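Local coordinates for periplasmic binding protein (Xylanimonas cellulosilytica, PDB 4MX8) that probably captures an extracellular solute, perhaps an iron-siderophore complex as in its relatives, and delivers it to a membrane ABC transporter, at residues Phe52-Leu57 and Ser74-Leu79; Ala167-Ala172 and Ile304-Val309; Ala195-Thr200 and Asp224-Thr229. One frame throughout, in Å; residues are numbered along the deposited sequence.

Interaction 1. Residues Phe52-Leu57 and Ser74-Leu79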
loop_
_atom_site.group_PDB
_atom_site.type_symbol
_atom_site.label_atom_id
_atom_site.label_comp_id
_atom_site.label_asym_id
_atom_site.label_seq_id
_atom_site.Cartn_x
_atom_site.Cartn_y
_atom_site.Cartn_z
ATOM N N PHE A 52 -1.855 0.910 -13.626
ATOM C CA PHE A 52 -0.587 1.443 -13.126
ATOM C C PHE A 52 -0.402 1.309 -11.606
ATOM O O PHE A 52 0.718 1.389 -11.108
ATOM C CB PHE A 52 -0.426 2.924 -13.501
ATOM C CG PHE A 52 -0.131 3.169 -14.960
ATOM C CD1 PHE A 52 1.169 3.302 -15.409
ATOM C CD2 PHE A 52 -1.163 3.291 -15.882
ATOM C CE1 PHE A 52 1.436 3.546 -16.764
ATOM C CE2 PHE A 52 -0.901 3.537 -17.236
ATOM C CZ PHE A 52 0.398 3.662 -17.674
ATOM N N ASP A 53 -1.501 1.150 -10.873
ATOM C CA ASP A 53 -1.486 1.070 -9.402
ATOM C C ASP A 53 -1.520 -0.404 -8.981
ATOM O O ASP A 53 -2.516 -1.101 -9.206
ATOM C CB ASP A 53 -2.683 1.848 -8.823
ATOM C CG ASP A 53 -2.824 1.704 -7.300
ATOM O OD1 ASP A 53 -1.820 1.893 -6.573
ATOM O OD2 ASP A 53 -3.961 1.419 -6.827
HETATM N N MSE A 54 -0.425 -0.885 -8.396
HETATM C CA MSE A 54 -0.296 -2.309 -8.074
HETATM C C MSE A 54 -1.427 -2.823 -7.175
HETATM O O MSE A 54 -1.771 -4.006 -7.203
HETATM C CB MSE A 54 1.083 -2.618 -7.465
HETATM C CG MSE A 54 2.289 -2.363 -8.386
HETATM SE SE MSE A 54 2.158 -3.185 -10.146
HETATM C CE MSE A 54 1.136 -1.855 -11.110
ATOM N N ALA A 55 -2.018 -1.931 -6.391
ATOM C CA ALA A 55 -3.058 -2.376 -5.493
ATOM C C ALA A 55 -4.331 -2.647 -6.279
ATOM O O ALA A 55 -5.072 -3.584 -5.971
ATOM C CB ALA A 55 -3.282 -1.374 -4.419
ATOM N N ALA A 56 -4.591 -1.840 -7.303
ATOM C CA ALA A 56 -5.706 -2.157 -8.199
ATOM C C ALA A 56 -5.410 -3.405 -9.008
ATOM O O ALA A 56 -6.313 -4.195 -9.263
ATOM C CB ALA A 56 -6.010 -1.018 -9.112
ATOM N N LEU A 57 -4.152 -3.577 -9.421
ATOM C CA LEU A 57 -3.765 -4.786 -10.151
ATOM C C LEU A 57 -4.063 -5.992 -9.273
ATOM O O LEU A 57 -4.690 -6.944 -9.718
ATOM C CB LEU A 57 -2.288 -4.763 -10.570
ATOM C CG LEU A 57 -1.831 -5.870 -11.538
ATOM C CD1 LEU A 57 -0.676 -5.381 -12.367
ATOM C CD2 LEU A 57 -1.423 -7.162 -10.839
ATOM N N SER A 74 7.801 -3.301 -12.683
ATOM C CA SER A 74 7.428 -2.960 -11.302
ATOM C C SER A 74 6.448 -3.947 -10.667
ATOM O O SER A 74 6.189 -3.878 -9.469
ATOM C CB SER A 74 6.799 -1.558 -11.226
ATOM O OG SER A 74 7.540 -0.608 -11.965
ATOM N N VAL A 75 5.866 -4.835 -11.467
ATOM C CA VAL A 75 4.876 -5.765 -10.941
ATOM C C VAL A 75 5.591 -6.734 -10.019
ATOM O O VAL A 75 6.532 -7.408 -10.448
ATOM C CB VAL A 75 4.159 -6.548 -12.057
ATOM C CG1 VAL A 75 3.269 -7.622 -11.458
ATOM C CG2 VAL A 75 3.349 -5.622 -12.927
ATOM N N PRO A 76 5.165 -6.786 -8.744
ATOM C CA PRO A 76 5.733 -7.674 -7.719
ATOM C C PRO A 76 5.515 -9.105 -8.138
ATOM O O PRO A 76 4.522 -9.387 -8.799
ATOM C CB PRO A 76 4.877 -7.378 -6.489
ATOM C CG PRO A 76 4.357 -6.019 -6.720
ATOM C CD PRO A 76 4.094 -5.945 -8.196
ATOM N N ASP A 77 6.419 -9.997 -7.768
ATOM C CA ASP A 77 6.314 -11.382 -8.209
ATOM C C ASP A 77 4.983 -12.018 -7.806
ATOM O O ASP A 77 4.408 -12.793 -8.562
ATOM C CB ASP A 77 7.496 -12.207 -7.693
ATOM C CG ASP A 77 7.951 -11.782 -6.300
ATOM O OD1 ASP A 77 7.100 -11.345 -5.471
ATOM O OD2 ASP A 77 9.175 -11.892 -6.045
ATOM N N TYR A 78 4.469 -11.669 -6.633
ATOM C CA TYR A 78 3.228 -12.283 -6.182
ATOM C C TYR A 78 1.992 -11.854 -6.961
ATOM O O TYR A 78 0.932 -12.461 -6.818
ATOM C CB TYR A 78 3.036 -12.130 -4.669
ATOM C CG TYR A 78 2.724 -10.751 -4.140
ATOM C CD1 TYR A 78 1.414 -10.301 -4.063
ATOM C CD2 TYR A 78 3.722 -9.920 -3.657
ATOM C CE1 TYR A 78 1.106 -9.052 -3.561
ATOM C CE2 TYR A 78 3.416 -8.657 -3.148
ATOM C CZ TYR A 78 2.104 -8.240 -3.105
ATOM O OH TYR A 78 1.760 -7.011 -2.611
ATOM N N LEU A 79 2.132 -10.814 -7.784
ATOM C CA LEU A 79 1.035 -10.347 -8.636
ATOM C C LEU A 79 1.284 -10.655 -10.110
ATOM O O LEU A 79 0.405 -10.456 -10.947
ATOM C CB LEU A 79 0.801 -8.854 -8.459
ATOM C CG LEU A 79 0.405 -8.436 -7.051
ATOM C CD1 LEU A 79 0.211 -6.939 -6.998
ATOM C CD2 LEU A 79 -0.853 -9.154 -6.646
#
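This is a buried apolar contact in the N-terminal lobe. It joins the first turn of helix 54-62 to the loop at 74-76 and the short helix 77-80 that follows it. No hydrogen bond crosses it. M54, a selenomethionine, carries one half. Its CG lies anti to the carbonyl carbon, and the chain bends again at chi2 (-51°) and chi3 (85°). This folds SE against V75 CA and the P76 ring. SE lies 3.8 Å from V75 CA and 3.9 Å from V75 CG2, and the two side chains cross at about a right angle. SE is also 3.9 Å from P76 CD, and M54 and P76 cross obliquely. L57 carries the other half. Its CG is anti to the backbone N (chi1 -170°), and its two methyls part company. L57 CD1 meets V75 CG2 at 4.1 Å. V75 CG2 sits between SE of M54 and CD1 of L57. L57 CD2 reaches L79 CB at 3.7 Å, and these side chains slide past each other in opposite directions. L79 also sends CD1 back to the M54 carbonyl, 3.5 Å from M54 O. The helix start is capped by D53, whose OD2 accepts a weak bond from A56 N. V295 of helix 289-295 packs on M54, P76 and Y78, and L57 also rests on I67 and A70. Strand 49-51, helix 54-62 and strand 67-70 follow in turn, consistent with the beta-alpha-beta build of the alpha/beta lobes of periplasmic binding proteins.

Interaction 2. Residues Ala167-Ala172 and Ile304-Val309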
loop_
_atom_site.group_PDB
_atom_site.type_symbol
_atom_site.label_atom_id
_atom_site.label_comp_id
_atom_site.label_asym_id
_atom_site.label_seq_id
_atom_site.Cartn_x
_atom_site.Cartn_y
_atom_site.Cartn_z
ATOM N N ALA A 167 -12.205 -10.915 8.699
ATOM C CA ALA A 167 -11.874 -11.964 9.649
ATOM C C ALA A 167 -10.361 -12.077 9.891
ATOM O O ALA A 167 -9.924 -12.306 11.019
ATOM C CB ALA A 167 -12.427 -13.282 9.187
ATOM N N GLY A 168 -9.566 -11.930 8.839
ATOM C CA GLY A 168 -8.121 -11.996 8.978
ATOM C C GLY A 168 -7.558 -10.825 9.761
ATOM O O GLY A 168 -6.705 -10.992 10.636
ATOM N N ILE A 169 -8.042 -9.629 9.444
ATOM C CA ILE A 169 -7.638 -8.439 10.167
ATOM C C ILE A 169 -7.996 -8.546 11.654
ATOM O O ILE A 169 -7.178 -8.246 12.521
ATOM C CB ILE A 169 -8.245 -7.197 9.541
ATOM C CG1 ILE A 169 -7.515 -6.896 8.241
ATOM C CG2 ILE A 169 -8.103 -6.021 10.462
ATOM C CD1 ILE A 169 -7.963 -5.637 7.612
ATOM N N ALA A 170 -9.206 -9.007 11.946
ATOM C CA ALA A 170 -9.617 -9.179 13.331
ATOM C C ALA A 170 -8.754 -10.208 14.027
ATOM O O ALA A 170 -8.455 -10.055 15.206
ATOM C CB ALA A 170 -11.043 -9.571 13.402
ATOM N N GLU A 171 -8.351 -11.246 13.294
ATOM C CA GLU A 171 -7.460 -12.272 13.831
ATOM C C GLU A 171 -6.138 -11.665 14.266
ATOM O O GLU A 171 -5.670 -11.930 15.369
ATOM C CB GLU A 171 -7.198 -13.369 12.802
ATOM C CG GLU A 171 -6.364 -14.538 13.332
ATOM C CD GLU A 171 -6.015 -15.571 12.247
ATOM O OE1 GLU A 171 -6.365 -15.339 11.059
ATOM O OE2 GLU A 171 -5.376 -16.609 12.579
ATOM N N ALA A 172 -5.548 -10.839 13.400
ATOM C CA ALA A 172 -4.286 -10.174 13.704
ATOM C C ALA A 172 -4.416 -9.176 14.856
ATOM O O ALA A 172 -3.599 -9.182 15.778
ATOM C CB ALA A 172 -3.737 -9.496 12.482
ATOM N N ILE A 304 -0.976 -10.614 2.867
ATOM C CA ILE A 304 0.442 -10.596 3.219
ATOM C C ILE A 304 0.660 -9.774 4.491
ATOM O O ILE A 304 1.392 -10.182 5.381
ATOM C CB ILE A 304 1.321 -10.056 2.078
ATOM C CG1 ILE A 304 1.314 -11.011 0.904
ATOM C CG2 ILE A 304 2.752 -9.853 2.522
ATOM C CD1 ILE A 304 2.015 -10.447 -0.293
HETATM N N MSE A 305 0.013 -8.619 4.577
HETATM C CA MSE A 305 0.060 -7.824 5.799
HETATM C C MSE A 305 -0.429 -8.608 7.020
HETATM O O MSE A 305 0.255 -8.670 8.045
HETATM C CB MSE A 305 -0.766 -6.563 5.633
HETATM C CG MSE A 305 -0.242 -5.653 4.541
HETATM SE SE MSE A 305 -1.344 -4.080 4.320
HETATM C CE MSE A 305 -0.169 -3.073 3.207
ATOM N N ILE A 306 -1.606 -9.213 6.898
ATOM C CA ILE A 306 -2.160 -10.045 7.962
ATOM C C ILE A 306 -1.181 -11.137 8.437
ATOM O O ILE A 306 -1.017 -11.351 9.635
ATOM C CB ILE A 306 -3.531 -10.639 7.562
ATOM C CG1 ILE A 306 -4.554 -9.508 7.406
ATOM C CG2 ILE A 306 -4.020 -11.606 8.594
ATOM C CD1 ILE A 306 -5.753 -9.870 6.584
ATOM N N ASP A 307 -0.503 -11.808 7.516
ATOM C CA ASP A 307 0.466 -12.821 7.920
ATOM C C ASP A 307 1.641 -12.181 8.617
ATOM O O ASP A 307 2.182 -12.731 9.574
ATOM C CB ASP A 307 0.936 -13.657 6.730
ATOM C CG ASP A 307 0.016 -14.838 6.449
ATOM O OD1 ASP A 307 -1.161 -14.816 6.904
ATOM O OD2 ASP A 307 0.474 -15.792 5.775
ATOM N N ASP A 308 2.029 -11.005 8.141
ATOM C CA ASP A 308 3.150 -10.292 8.725
ATOM C C ASP A 308 2.847 -9.915 10.164
ATOM O O ASP A 308 3.650 -10.167 11.050
ATOM C CB ASP A 308 3.489 -9.045 7.905
ATOM C CG ASP A 308 4.348 -9.358 6.691
ATOM O OD1 ASP A 308 4.807 -10.538 6.539
ATOM O OD2 ASP A 308 4.573 -8.403 5.901
ATOM N N VAL A 309 1.685 -9.316 10.397
ATOM C CA VAL A 309 1.333 -8.925 11.749
ATOM C C VAL A 309 1.218 -10.169 12.637
ATOM O O VAL A 309 1.712 -10.169 13.757
ATOM C CB VAL A 309 0.052 -8.067 11.775
ATOM C CG1 VAL A 309 -0.406 -7.813 13.188
ATOM C CG2 VAL A 309 0.286 -6.753 11.070
#
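Segment 167-172 meets helix 304-309 first at G168, then at I169, and last at A172. The two helix segments run nearly parallel, at 17°, with axes 9.2 Å apart. G168 presents bare backbone to the partner, so the branched side chain of I306 can lie directly against the main chain. The I306 methyl CG2 is 3.4 Å from G168 O. That oxygen also accepts the helix bond from A172 N, so the methyl rests beside a carbonyl that already has its donor. I169 comes next. Its CB points away from the other helix, but CG1 is still touched. I306 CD1 lies 3.8 Å from I169 CG1 and 3.7 Å from I169 N. The two isoleucines cross at about a right angle. I306 has CG1 anti to its carbonyl carbon (chi1 -65°) and CD1 extended beyond it (chi2 160°), which brings CD1 to I169 and leaves CG2 facing G168. One residue thus straddles the 168-169 backbone with two methyls. A172 ends the walk with CB aimed at the partner. A172 CB packs on V309 CG1 at 3.8 Å and touches I306 CG2 more loosely, at 4.4 Å. With CG1 anti to the backbone N, V309 turns this methyl to A172 CB. F216 touches both A172 and V309, I169 also packs on L138 of helix 137-152, and W292 of helix 289-295 lies on V309. No hydrogen bond links the two segments; the join is apolar and buried. A long helix such as 155-179, here packed along the C-terminal helix 299-309, is the lobe-linking element characteristic of TroA-like binding proteins.

Interaction 3. Residues Ala195-Thr200 and Asp224-Thr229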
loop_
_atom_site.group_PDB
_atom_site.type_symbol
_atom_site.label_atom_id
_atom_site.label_comp_id
_atom_site.label_asym_id
_atom_site.label_seq_id
_atom_site.Cartn_x
_atom_site.Cartn_y
_atom_site.Cartn_z
ATOM N N ALA A 195 10.619 7.242 12.103
ATOM C CA ALA A 195 9.541 6.741 12.948
ATOM C C ALA A 195 8.202 6.806 12.222
ATOM O O ALA A 195 7.824 7.860 11.692
ATOM C CB ALA A 195 9.474 7.516 14.253
ATOM N N LEU A 196 7.490 5.681 12.192
ATOM C CA LEU A 196 6.110 5.678 11.707
ATOM C C LEU A 196 5.134 6.125 12.794
ATOM O O LEU A 196 5.325 5.867 13.968
ATOM C CB LEU A 196 5.711 4.305 11.210
ATOM C CG LEU A 196 6.568 3.825 10.064
ATOM C CD1 LEU A 196 6.049 2.483 9.594
ATOM C CD2 LEU A 196 6.520 4.849 8.988
ATOM N N SER A 197 4.067 6.784 12.388
ATOM C CA SER A 197 3.220 7.471 13.339
ATOM C C SER A 197 1.769 7.160 13.005
ATOM O O SER A 197 1.412 7.085 11.825
ATOM C CB SER A 197 3.497 8.976 13.226
ATOM O OG SER A 197 2.444 9.741 13.782
ATOM N N PRO A 198 0.922 6.965 14.028
ATOM C CA PRO A 198 -0.512 6.839 13.748
ATOM C C PRO A 198 -0.978 8.022 12.909
ATOM O O PRO A 198 -0.537 9.161 13.113
ATOM C CB PRO A 198 -1.154 6.919 15.136
ATOM C CG PRO A 198 -0.133 6.487 16.050
ATOM C CD PRO A 198 1.202 6.904 15.468
ATOM N N ASN A 199 -1.851 7.749 11.954
ATOM C CA ASN A 199 -2.361 8.788 11.079
ATOM C C ASN A 199 -3.284 9.715 11.848
ATOM O O ASN A 199 -4.252 9.270 12.457
ATOM C CB ASN A 199 -3.128 8.143 9.934
ATOM C CG ASN A 199 -3.306 9.059 8.754
ATOM O OD1 ASN A 199 -2.719 10.145 8.690
ATOM N ND2 ASN A 199 -4.118 8.617 7.792
ATOM N N THR A 200 -2.970 11.001 11.828
ATOM C CA THR A 200 -3.837 12.012 12.411
ATOM C C THR A 200 -4.489 12.811 11.280
ATOM O O THR A 200 -3.818 13.247 10.333
ATOM C CB THR A 200 -3.059 12.938 13.380
ATOM O OG1 THR A 200 -1.870 13.434 12.738
ATOM C CG2 THR A 200 -2.679 12.174 14.656
ATOM N N ASP A 224 2.178 10.803 21.217
ATOM C CA ASP A 224 2.387 11.658 20.046
ATOM C C ASP A 224 3.799 11.491 19.455
ATOM O O ASP A 224 4.708 12.275 19.754
ATOM C CB ASP A 224 2.124 13.124 20.405
ATOM C CG ASP A 224 1.730 13.964 19.200
ATOM O OD1 ASP A 224 0.801 14.792 19.346
ATOM O OD2 ASP A 224 2.344 13.800 18.117
ATOM N N ILE A 225 3.974 10.471 18.615
ATOM C CA ILE A 225 5.280 10.180 18.028
ATOM C C ILE A 225 5.734 11.289 17.099
ATOM O O ILE A 225 6.871 11.744 17.178
ATOM C CB ILE A 225 5.284 8.848 17.259
ATOM C CG1 ILE A 225 5.022 7.690 18.224
ATOM C CG2 ILE A 225 6.606 8.646 16.529
ATOM C CD1 ILE A 225 4.770 6.368 17.534
ATOM N N LYS A 226 4.829 11.723 16.227
ATOM C CA LYS A 226 5.130 12.751 15.231
ATOM C C LYS A 226 5.786 13.955 15.888
ATOM O O LYS A 226 6.785 14.486 15.392
ATOM C CB LYS A 226 3.847 13.172 14.506
ATOM C CG LYS A 226 4.048 13.519 13.043
ATOM C CD LYS A 226 2.730 13.424 12.302
ATOM C CE LYS A 226 2.938 13.497 10.798
ATOM N NZ LYS A 226 1.673 13.218 10.047
ATOM N N ALA A 227 5.221 14.352 17.023
ATOM C CA ALA A 227 5.719 15.464 17.811
ATOM C C ALA A 227 7.184 15.281 18.219
ATOM O O ALA A 227 8.038 16.120 17.915
ATOM C CB ALA A 227 4.853 15.629 19.043
ATOM N N ALA A 228 7.460 14.174 18.907
ATOM C CA ALA A 228 8.791 13.887 19.446
ATOM C C ALA A 228 9.830 13.715 18.343
ATOM O O ALA A 228 11.030 13.860 18.565
ATOM C CB ALA A 228 8.733 12.639 20.305
ATOM N N THR A 229 9.338 13.411 17.153
ATOM C CA THR A 229 10.163 13.056 16.018
ATOM C C THR A 229 10.666 14.289 15.265
ATOM O O THR A 229 11.777 14.277 14.719
ATOM C CB THR A 229 9.348 12.129 15.118
ATOM O OG1 THR A 229 9.410 10.809 15.668
ATOM C CG2 THR A 229 9.856 12.107 13.699
#
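The loop leaving edge strand 192-195 lies over a short capped helix, 225-229, in the C-terminal lobe. I225 carries most of the contact. Its CG1 is anti to the carbonyl carbon and its CG2 anti to the backbone N, so the two branches spread under the loop. I225 CG2 packs on A195 CB at 3.8 Å. I225 CD1 lies 3.6 Å from L196 O and 4.2 Å from P198 CD, and I225 and P198 cross at about a right angle. Strand 192-195 pairs antiparallel with 183-189 in a mixed four-stranded sheet, so this helix packs at the sheet's border; I225 also touches L184 there. Y213 of helix 207-214 packs on I225 and P198, and its hydroxyl bonds to L196 O. Further along the helix, T229 OG1 comes 3.6 Å from A195 CB while donating to I225 O, from above that carbonyl's plane. S197 OG turns back to P198 O, a 3.1 Å bond within its own loop, and S197 OG also lies 3.8 Å from K226 CB. The extended K226 chain runs alongside S197 toward T200. D224 caps the helix, its OD2 accepting from A227 N at 3.1 Å.

Overall arrangement
Interactions 1 and 3 lie on opposite sides of the chain's centre, one in each lobe. Their centres are about 29 Å apart, and their nearest atoms about 16 Å. The centre of interaction 2 is about 20 Å from that of interaction 1 and about 23 Å from that of interaction 3. It touches interaction 1 directly: Y78 CZ packs on I304 CD1 at 3.6 Å. Y78 OH also bonds to T301 of the same C-terminal helix. Interaction 3 stays about 11 Å from interaction 2 at the nearest atoms, although both its segments fall between 172 and 304. In relatives the solute binds in the cleft between the lobes; interactions 1 and 3 would probably lie on different sides of such a cleft.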